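Local coordinates for protein dihydroorotase (PDB 6L0A) that catalyses the reversible cyclisation of N-carbamoyl-L-aspartate to dihydroorotate, the third step of de novo pyrimidine biosynthesis, at a two-zinc centre, at residues C[157-161]-C[180-186]. Numbering follows the deposited sequence.
Sequences EEAFL and HCTSESA. With ZN (zinc ion), chain L.
The carboxylate of Glu157 is gripped by the turn at Thr182 and Ser183, leading into helix 184-193. With CG anti to the backbone N (chi1 176°) and the chain extended beyond it, the side chain brings OE1 to two main donors: Thr182 N, 3.0 Å away, on the syn side and Ser183 OG on the anti side. Thr182 OG1 lies 2.6 Å from OE2, well above the carboxylate plane. Ser183 OG also accepts from Ala186 N as the N-cap (OG to N 3.0 Å), so Glu157 probably helps to hold the cap in place. Ala186 CB packs tightly, 3.1 Å from Glu157 OE1. With an alanine replacing the glutamate, Thr182 N and both hydroxyls would probably lose this acceptor, and the turn beside the zinc ligand could shift. One turn along helix 156-170, Leu161 CD2 rests 4.2 Å from Ala186 CB. The outer side is looser: exposed Glu158 spans to Ser185 with one bond, OE2 to OG at 2.6 Å. Inward, His180 NE2 binds zinc at 2.1 Å beside His137. The contact joins the starts of helices 156-170 and 184-193 outside the TIM barrel, just past strand 175-178, with Cys181 packed against strand 205-209 and Lys234 bonding Thr182 OG1.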
loop_
_atom_site.group_PDB
_atom_site.type_symbol
_atom_site.label_atom_id
_atom_site.label_comp_id
_atom_site.label_asym_id
_atom_site.label_seq_id
_atom_site.Cartn_x
_atom_site.Cartn_y
_atom_site.Cartn_z
ATOM N N GLU C 157 -6.401 0.822 13.252
ATOM C CA GLU C 157 -6.669 -0.229 14.228
ATOM C C GLU C 157 -6.266 0.210 15.637
ATOM O O GLU C 157 -7.049 0.084 16.588
ATOM C CB GLU C 157 -5.930 -1.507 13.830
ATOM C CG GLU C 157 -6.077 -2.617 14.828
ATOM C CD GLU C 157 -5.478 -3.913 14.327
ATOM O OE1 GLU C 157 -4.547 -4.418 14.968
ATOM O OE2 GLU C 157 -5.929 -4.424 13.284
ATOM N N GLU C 158 -5.050 0.738 15.786
ATOM C CA GLU C 158 -4.631 1.285 17.077
ATOM C C GLU C 158 -5.607 2.349 17.568
ATOM O O GLU C 158 -5.946 2.388 18.761
ATOM C CB GLU C 158 -3.225 1.864 16.958
ATOM C CG GLU C 158 -2.617 2.352 18.256
ATOM C CD GLU C 158 -1.199 2.845 18.037
ATOM O OE1 GLU C 158 -0.998 4.075 17.942
ATOM O OE2 GLU C 158 -0.289 1.996 17.921
ATOM N N ALA C 159 -6.089 3.204 16.659
ATOM C CA ALA C 159 -7.025 4.262 17.035
ATOM C C ALA C 159 -8.354 3.707 17.545
ATOM O O ALA C 159 -9.051 4.391 18.298
ATOM C CB ALA C 159 -7.281 5.189 15.850
ATOM N N PHE C 160 -8.713 2.489 17.143
ATOM C CA PHE C 160 -9.951 1.851 17.572
ATOM C C PHE C 160 -9.861 1.260 18.975
ATOM O O PHE C 160 -10.902 1.009 19.596
ATOM C CB PHE C 160 -10.318 0.739 16.581
ATOM C CG PHE C 160 -11.644 0.088 16.854
ATOM C CD1 PHE C 160 -12.810 0.603 16.289
ATOM C CD2 PHE C 160 -11.732 -1.043 17.659
ATOM C CE1 PHE C 160 -14.039 0.002 16.529
ATOM C CE2 PHE C 160 -12.956 -1.636 17.913
ATOM C CZ PHE C 160 -14.111 -1.115 17.336
ATOM N N LEU C 161 -8.650 1.009 19.475
ATOM C CA LEU C 161 -8.518 0.254 20.718
ATOM C C LEU C 161 -9.224 0.904 21.910
ATOM O O LEU C 161 -9.823 0.162 22.707
ATOM C CB LEU C 161 -7.032 0.008 21.008
ATOM C CG LEU C 161 -6.329 -0.912 20.003
ATOM C CD1 LEU C 161 -4.848 -1.046 20.342
ATOM C CD2 LEU C 161 -6.998 -2.280 19.975
ATOM N N HIS C 180 -9.599 -10.241 13.025
ATOM C CA HIS C 180 -8.376 -10.084 12.232
ATOM C C HIS C 180 -7.437 -8.986 12.716
ATOM O O HIS C 180 -7.248 -7.972 12.024
ATOM C CB HIS C 180 -8.729 -9.866 10.745
ATOM C CG HIS C 180 -9.871 -8.922 10.492
ATOM N ND1 HIS C 180 -9.942 -7.660 11.042
ATOM C CD2 HIS C 180 -10.969 -9.053 9.709
ATOM C CE1 HIS C 180 -11.048 -7.063 10.627
ATOM N NE2 HIS C 180 -11.690 -7.887 9.816
ATOM N N CYS C 181 -6.832 -9.183 13.892
ATOM C CA CYS C 181 -5.859 -8.221 14.405
ATOM C C CYS C 181 -4.663 -8.126 13.478
ATOM O O CYS C 181 -4.192 -9.137 12.933
ATOM C CB CYS C 181 -5.372 -8.606 15.802
ATOM S SG CYS C 181 -6.576 -8.316 17.094
ATOM N N THR C 182 -4.131 -6.910 13.338
ATOM C CA THR C 182 -2.993 -6.717 12.457
ATOM C C THR C 182 -1.824 -5.980 13.085
ATOM O O THR C 182 -0.798 -5.844 12.424
ATOM C CB THR C 182 -3.421 -5.956 11.198
ATOM O OG1 THR C 182 -3.987 -4.697 11.592
ATOM C CG2 THR C 182 -4.426 -6.763 10.420
ATOM N N SER C 183 -1.948 -5.487 14.319
ATOM C CA SER C 183 -0.926 -4.624 14.894
ATOM C C SER C 183 -0.438 -5.162 16.230
ATOM O O SER C 183 -1.188 -5.801 16.975
ATOM C CB SER C 183 -1.452 -3.203 15.087
ATOM O OG SER C 183 -2.444 -3.165 16.095
ATOM N N GLU C 184 0.839 -4.903 16.522
ATOM C CA GLU C 184 1.369 -5.215 17.844
ATOM C C GLU C 184 0.563 -4.524 18.929
ATOM O O GLU C 184 0.332 -5.100 20.003
ATOM C CB GLU C 184 2.842 -4.812 17.942
ATOM C CG GLU C 184 3.407 -5.067 19.324
ATOM C CD GLU C 184 4.854 -4.658 19.474
ATOM O OE1 GLU C 184 5.201 -3.534 19.061
ATOM O OE2 GLU C 184 5.641 -5.472 19.998
ATOM N N SER C 185 0.130 -3.286 18.668
ATOM C CA SER C 185 -0.664 -2.562 19.654
ATOM C C SER C 185 -1.917 -3.338 20.021
ATOM O O SER C 185 -2.276 -3.426 21.202
ATOM C CB SER C 185 -1.034 -1.173 19.129
ATOM O OG SER C 185 0.103 -0.336 19.104
ATOM N N ALA C 186 -2.603 -3.906 19.022
ATOM C CA ALA C 186 -3.815 -4.663 19.309
ATOM C C ALA C 186 -3.503 -5.924 20.098
ATOM O O ALA C 186 -4.245 -6.273 21.025
ATOM C CB ALA C 186 -4.548 -5.016 18.017
HETATM ZN ZN ZN L . -12.771 -7.150 8.125
#